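Local coordinates for protein putative peptidyl-arginine deiminase (Chlorobium tepidum, PDB 1XKN) that probably acts as a deiminase of the Porphyromonas-type peptidyl-arginine deiminase family, hydrolysing the guanidinium group of agmatine or of arginine residues, at residues 41-46 / 338-343; 221-226 / 289-294. All coordinates share one frame; numbering follows the deposited sequence.

Contact 1: 41-46 / 338-343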
loop_
_atom_site.group_PDB
_atom_site.type_symbol
_atom_site.label_atom_id
_atom_site.label_comp_id
_atom_site.label_asym_id
_atom_site.label_seq_id
_atom_site.Cartn_x
_atom_site.Cartn_y
_atom_site.Cartn_z
ATOM N N ALA A 41 -0.360 -10.634 -13.192
ATOM C CA ALA A 41 0.768 -11.012 -14.039
ATOM C C ALA A 41 1.381 -9.749 -14.638
ATOM O O ALA A 41 2.602 -9.619 -14.714
ATOM C CB ALA A 41 0.311 -11.951 -15.147
ATOM N N GLU A 42 0.530 -8.813 -15.053
ATOM C CA GLU A 42 1.007 -7.561 -15.629
ATOM C C GLU A 42 1.774 -6.777 -14.570
ATOM O O GLU A 42 2.840 -6.225 -14.840
ATOM C CB GLU A 42 -0.169 -6.726 -16.146
ATOM C CG GLU A 42 0.253 -5.410 -16.790
ATOM C CD GLU A 42 -0.909 -4.658 -17.410
ATOM O OE1 GLU A 42 -0.674 -3.572 -17.981
ATOM O OE2 GLU A 42 -2.055 -5.150 -17.327
ATOM N N LEU A 43 1.219 -6.735 -13.361
ATOM C CA LEU A 43 1.840 -6.032 -12.247
ATOM C C LEU A 43 3.185 -6.657 -11.895
ATOM O O LEU A 43 4.184 -5.954 -11.737
ATOM C CB LEU A 43 0.912 -6.071 -11.032
ATOM C CG LEU A 43 1.485 -5.634 -9.682
ATOM C CD1 LEU A 43 2.000 -4.208 -9.759
ATOM C CD2 LEU A 43 0.397 -5.755 -8.620
ATOM N N ALA A 44 3.208 -7.981 -11.772
ATOM C CA ALA A 44 4.439 -8.688 -11.441
ATOM C C ALA A 44 5.495 -8.437 -12.511
ATOM O O ALA A 44 6.668 -8.236 -12.196
ATOM C CB ALA A 44 4.168 -10.182 -11.303
ATOM N N TYR A 45 5.076 -8.433 -13.774
ATOM C CA TYR A 45 6.005 -8.189 -14.870
ATOM C C TYR A 45 6.613 -6.798 -14.760
ATOM O O TYR A 45 7.834 -6.643 -14.807
ATOM C CB TYR A 45 5.308 -8.326 -16.226
ATOM C CG TYR A 45 6.162 -7.836 -17.373
ATOM C CD1 TYR A 45 7.328 -8.509 -17.742
ATOM C CD2 TYR A 45 5.824 -6.675 -18.069
ATOM C CE1 TYR A 45 8.138 -8.032 -18.775
ATOM C CE2 TYR A 45 6.625 -6.194 -19.100
ATOM C CZ TYR A 45 7.779 -6.877 -19.446
ATOM O OH TYR A 45 8.573 -6.402 -20.463
ATOM N N GLN A 46 5.766 -5.781 -14.617
ATOM C CA GLN A 46 6.273 -4.419 -14.496
ATOM C C GLN A 46 7.232 -4.320 -13.311
ATOM O O GLN A 46 8.284 -3.694 -13.408
ATOM C CB GLN A 46 5.122 -3.420 -14.324
ATOM C CG GLN A 46 4.343 -3.130 -15.599
ATOM C CD GLN A 46 5.231 -2.657 -16.740
ATOM O OE1 GLN A 46 6.180 -1.907 -16.530
ATOM N NE2 GLN A 46 4.913 -3.087 -17.955
ATOM N N HIS A 338 -1.682 -0.220 -5.111
ATOM C CA HIS A 338 -1.068 -0.038 -3.797
ATOM C C HIS A 338 -1.558 -1.083 -2.803
ATOM O O HIS A 338 -0.792 -1.571 -1.969
ATOM C CB HIS A 338 -1.343 1.363 -3.242
ATOM C CG HIS A 338 -0.427 1.747 -2.121
ATOM N ND1 HIS A 338 -0.857 1.912 -0.822
ATOM C CD2 HIS A 338 0.910 1.957 -2.103
ATOM C CE1 HIS A 338 0.177 2.206 -0.053
ATOM N NE2 HIS A 338 1.260 2.239 -0.806
ATOM N N CYS A 339 -2.834 -1.439 -2.903
ATOM C CA CYS A 339 -3.433 -2.417 -2.002
ATOM C C CYS A 339 -2.880 -3.830 -2.143
ATOM O O CYS A 339 -2.852 -4.583 -1.175
ATOM C CB CYS A 339 -4.950 -2.461 -2.207
ATOM S SG CYS A 339 -5.823 -0.953 -1.756
ATOM N N VAL A 340 -2.437 -4.198 -3.340
ATOM C CA VAL A 340 -1.932 -5.553 -3.548
ATOM C C VAL A 340 -0.416 -5.693 -3.458
ATOM O O VAL A 340 0.134 -6.765 -3.712
ATOM C CB VAL A 340 -2.418 -6.125 -4.907
ATOM C CG1 VAL A 340 -3.935 -6.161 -4.928
ATOM C CG2 VAL A 340 -1.882 -5.284 -6.064
ATOM N N THR A 341 0.257 -4.618 -3.073
ATOM C CA THR A 341 1.711 -4.634 -2.973
ATOM C C THR A 341 2.222 -4.228 -1.601
ATOM O O THR A 341 1.493 -3.657 -0.797
ATOM C CB THR A 341 2.326 -3.629 -3.965
ATOM O OG1 THR A 341 1.807 -2.318 -3.687
ATOM C CG2 THR A 341 1.980 -3.997 -5.394
ATOM N N HIS A 342 3.477 -4.563 -1.335
ATOM C CA HIS A 342 4.141 -4.125 -0.120
ATOM C C HIS A 342 5.622 -4.199 -0.376
ATOM O O HIS A 342 6.174 -5.258 -0.679
ATOM C CB HIS A 342 3.795 -4.942 1.123
ATOM C CG HIS A 342 3.986 -4.169 2.390
ATOM N ND1 HIS A 342 5.196 -3.609 2.745
ATOM C CD2 HIS A 342 3.096 -3.766 3.327
ATOM C CE1 HIS A 342 5.040 -2.889 3.842
ATOM N NE2 HIS A 342 3.775 -2.967 4.214
ATOM N N GLU A 343 6.262 -3.048 -0.274
ATOM C CA GLU A 343 7.680 -2.981 -0.509
ATOM C C GLU A 343 8.474 -3.624 0.611
ATOM O O GLU A 343 7.984 -3.809 1.728
ATOM C CB GLU A 343 8.118 -1.518 -0.661
ATOM C CG GLU A 343 8.063 -0.687 0.628
ATOM C CD GLU A 343 6.676 -0.163 0.967
ATOM O OE1 GLU A 343 5.694 -0.536 0.292
ATOM O OE2 GLU A 343 6.563 0.632 1.926
#
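L43, on helix 36-50, faces the chain at V340 and T341, where a type I beta turn from H338 to T341 leads into strand 342-345. The two backbones stay well apart, 9.4 Å between the CA atoms of L43 and T341, and no hydrogen bond joins them, so side chains alone bridge the gap. L43 does this with one branch: CB already points toward the turn, and with CG anti to the backbone N (chi1 168°) the leucine extends until CD2 faces two methyl groups that sit side by side. CD2 approaches CG2 of V340 to 3.5 Å, tighter than usual for two carbons, and rests more loosely on CG2 of T341 at 4.0 Å. T341 divides its side chain: the methyl faces the helix, while OG1 hydrogen-bonds to I337 O and R96 NH1. The buried interface is small, 92 Å². L20 of strand 15-21 touches both L43 and T341 and so joins the two sides, W94 packs on V340, and Y290 of strand 290-291 packs on T341. The helix thus lies beside the edge of the sheet in which strand 342-345 runs antiparallel to strand 15-21, while A41 and A44 pack against helix 60-73.

Contact 2: 221-226 / 289-294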
loop_
_atom_site.group_PDB
_atom_site.type_symbol
_atom_site.label_atom_id
_atom_site.label_comp_id
_atom_site.label_asym_id
_atom_site.label_seq_id
_atom_site.Cartn_x
_atom_site.Cartn_y
_atom_site.Cartn_z
HETATM N N MSE A 221 -6.541 8.164 -1.193
HETATM C CA MSE A 221 -6.750 9.607 -1.214
HETATM C C MSE A 221 -5.522 10.527 -1.176
HETATM O O MSE A 221 -5.386 11.419 -2.011
HETATM C CB MSE A 221 -7.682 9.945 -0.045
HETATM C CG MSE A 221 -8.039 11.400 0.131
HETATM SE SE MSE A 221 -9.410 11.544 1.484
HETATM C CE MSE A 221 -8.413 10.851 2.982
ATOM N N ALA A 222 -4.644 10.317 -0.199
ATOM C CA ALA A 222 -3.464 11.157 -0.038
ATOM C C ALA A 222 -2.206 10.330 0.188
ATOM O O ALA A 222 -2.238 9.309 0.884
ATOM C CB ALA A 222 -3.678 12.118 1.121
ATOM N N ARG A 223 -1.095 10.782 -0.390
ATOM C CA ARG A 223 0.178 10.065 -0.291
ATOM C C ARG A 223 1.391 10.995 -0.271
ATOM O O ARG A 223 1.425 12.000 -0.973
ATOM C CB ARG A 223 0.336 9.134 -1.501
ATOM C CG ARG A 223 -0.780 8.121 -1.722
ATOM C CD ARG A 223 -0.640 6.939 -0.777
ATOM N NE ARG A 223 0.688 6.341 -0.869
ATOM C CZ ARG A 223 1.108 5.591 -1.882
ATOM N NH1 ARG A 223 2.339 5.102 -1.880
ATOM N NH2 ARG A 223 0.289 5.312 -2.884
ATOM N N PHE A 224 2.394 10.657 0.534
ATOM C CA PHE A 224 3.618 11.450 0.544
ATOM C C PHE A 224 4.362 11.057 -0.735
ATOM O O PHE A 224 4.363 9.885 -1.106
ATOM C CB PHE A 224 4.495 11.102 1.753
ATOM C CG PHE A 224 4.202 11.919 2.975
ATOM C CD1 PHE A 224 4.501 13.280 3.001
ATOM C CD2 PHE A 224 3.611 11.337 4.090
ATOM C CE1 PHE A 224 4.210 14.053 4.121
ATOM C CE2 PHE A 224 3.317 12.097 5.211
ATOM C CZ PHE A 224 3.616 13.460 5.230
ATOM N N VAL A 225 4.968 12.027 -1.419
ATOM C CA VAL A 225 5.736 11.739 -2.633
ATOM C C VAL A 225 7.202 12.066 -2.360
ATOM O O VAL A 225 8.098 11.592 -3.055
ATOM C CB VAL A 225 5.240 12.536 -3.871
ATOM C CG1 VAL A 225 3.908 11.970 -4.350
ATOM C CG2 VAL A 225 5.110 14.009 -3.538
ATOM N N ASN A 226 7.423 12.905 -1.354
ATOM C CA ASN A 226 8.759 13.262 -0.892
ATOM C C ASN A 226 8.625 13.784 0.536
ATOM O O ASN A 226 7.516 13.889 1.065
ATOM C CB ASN A 226 9.467 14.276 -1.817
ATOM C CG ASN A 226 8.786 15.625 -1.873
ATOM O OD1 ASN A 226 8.601 16.287 -0.858
ATOM N ND2 ASN A 226 8.422 16.048 -3.083
ATOM N N PHE A 289 -1.438 4.249 -6.124
ATOM C CA PHE A 289 -0.296 3.902 -6.964
ATOM C C PHE A 289 0.791 3.284 -6.088
ATOM O O PHE A 289 0.736 3.369 -4.861
ATOM C CB PHE A 289 0.256 5.156 -7.663
ATOM C CG PHE A 289 0.762 6.225 -6.717
ATOM C CD1 PHE A 289 2.029 6.133 -6.145
ATOM C CD2 PHE A 289 -0.037 7.319 -6.394
ATOM C CE1 PHE A 289 2.493 7.116 -5.268
ATOM C CE2 PHE A 289 0.414 8.308 -5.519
ATOM C CZ PHE A 289 1.683 8.207 -4.952
ATOM N N TYR A 290 1.776 2.651 -6.718
ATOM C CA TYR A 290 2.871 2.048 -5.971
ATOM C C TYR A 290 4.202 2.562 -6.499
ATOM O O TYR A 290 4.431 2.582 -7.713
ATOM C CB TYR A 290 2.832 0.521 -6.089
ATOM C CG TYR A 290 4.006 -0.160 -5.416
ATOM C CD1 TYR A 290 4.201 -0.057 -4.035
ATOM C CD2 TYR A 290 4.922 -0.907 -6.153
ATOM C CE1 TYR A 290 5.277 -0.684 -3.408
ATOM C CE2 TYR A 290 6.007 -1.539 -5.534
ATOM C CZ TYR A 290 6.174 -1.424 -4.167
ATOM O OH TYR A 290 7.238 -2.052 -3.561
ATOM N N ILE A 291 5.077 2.980 -5.590
ATOM C CA ILE A 291 6.393 3.476 -5.975
ATOM C C ILE A 291 7.387 2.317 -5.912
ATOM O O ILE A 291 7.573 1.722 -4.853
ATOM C CB ILE A 291 6.896 4.578 -5.010
ATOM C CG1 ILE A 291 5.875 5.714 -4.915
ATOM C CG2 ILE A 291 8.239 5.117 -5.501
ATOM C CD1 ILE A 291 6.081 6.603 -3.690
ATOM N N ALA A 292 7.998 1.984 -7.046
ATOM C CA ALA A 292 9.001 0.920 -7.109
ATOM C C ALA A 292 10.350 1.594 -7.347
ATOM O O ALA A 292 10.411 2.817 -7.462
ATOM C CB ALA A 292 8.677 -0.048 -8.242
ATOM N N ASN A 293 11.427 0.819 -7.437
ATOM C CA ASN A 293 12.745 1.412 -7.642
ATOM C C ASN A 293 12.901 2.211 -8.932
ATOM O O ASN A 293 13.368 3.347 -8.908
ATOM C CB ASN A 293 13.837 0.335 -7.583
ATOM C CG ASN A 293 14.064 -0.199 -6.183
ATOM O OD1 ASN A 293 13.511 0.314 -5.207
ATOM N ND2 ASN A 293 14.893 -1.232 -6.074
ATOM N N THR A 294 12.502 1.630 -10.058
ATOM C CA THR A 294 12.657 2.316 -11.341
ATOM C C THR A 294 11.357 2.761 -11.993
ATOM O O THR A 294 11.376 3.427 -13.030
ATOM C CB THR A 294 13.383 1.424 -12.357
ATOM O OG1 THR A 294 12.543 0.317 -12.700
ATOM C CG2 THR A 294 14.676 0.904 -11.772
#
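R223 and F289 form a stacked cation-pi pair that joins edge strand 222-226 of one three-stranded sheet to the residue leading into edge strand 290-291 of another, within the alpha-beta fold of the deiminase family. The two side chains come from opposite directions and overlap flat to flat. The guanidinium lies on the phenyl ring with 4.3 Å between their centres and the planes inclined by 25°. NH2 sits over the middle of the ring, 3.6 Å above its plane, while the aliphatic root of the arginine extends the overlap toward the rim, where CB comes within 3.8 Å of F289 CZ. A chain bent at chi2 and chi3 folds the guanidinium back over the phenyl face instead of letting it run straight past.

F289 is held a second time, through its own carbonyl oxygen. R223 NH2 donates to F289 O at 2.8 Å with an N-H...O angle of 161°; the acceptor lies close to the guanidinium plane, although the donor is tilted from the carbonyl plane. A287 O is another acceptor for NH2, and salt bridges from NE to D161 and from NH1 to E11 fix the remaining rotation of the group. This buried cation therefore has two carboxylates to balance it.

Looser contacts complete the interface. V231 of strand 229-233, the next strand in the sheet of 222-226, touches R223, V225 and F289. I291 reaches the guanidinium obliquely, its CD1 4.4 Å from R223 NH1. On the phenyl side, V225 CG1 makes a loose, oblique approach to F289 CZ at 4.4 Å.

Overall arrangement
After strands 5-7 and 15-21 the chain forms helix 36-50, whose residues 41-46 wait almost 300 residues for their partner 338-343, so contact 1 closes nearly the whole chain. Within that span lies contact 2, a shorter loop of 62 intervening residues between 221-226 and 289-294; the two nest and do not cross. Contact 1 ties an early helix to the turn that leads into the last strand, whereas contact 2 joins edge strands of two different sheets. Their centres are about 13 Å apart and they meet directly: Y290 packs against T341 and E343, and H338 packs against R223. E11 links them further, bonding to both H338 and R223.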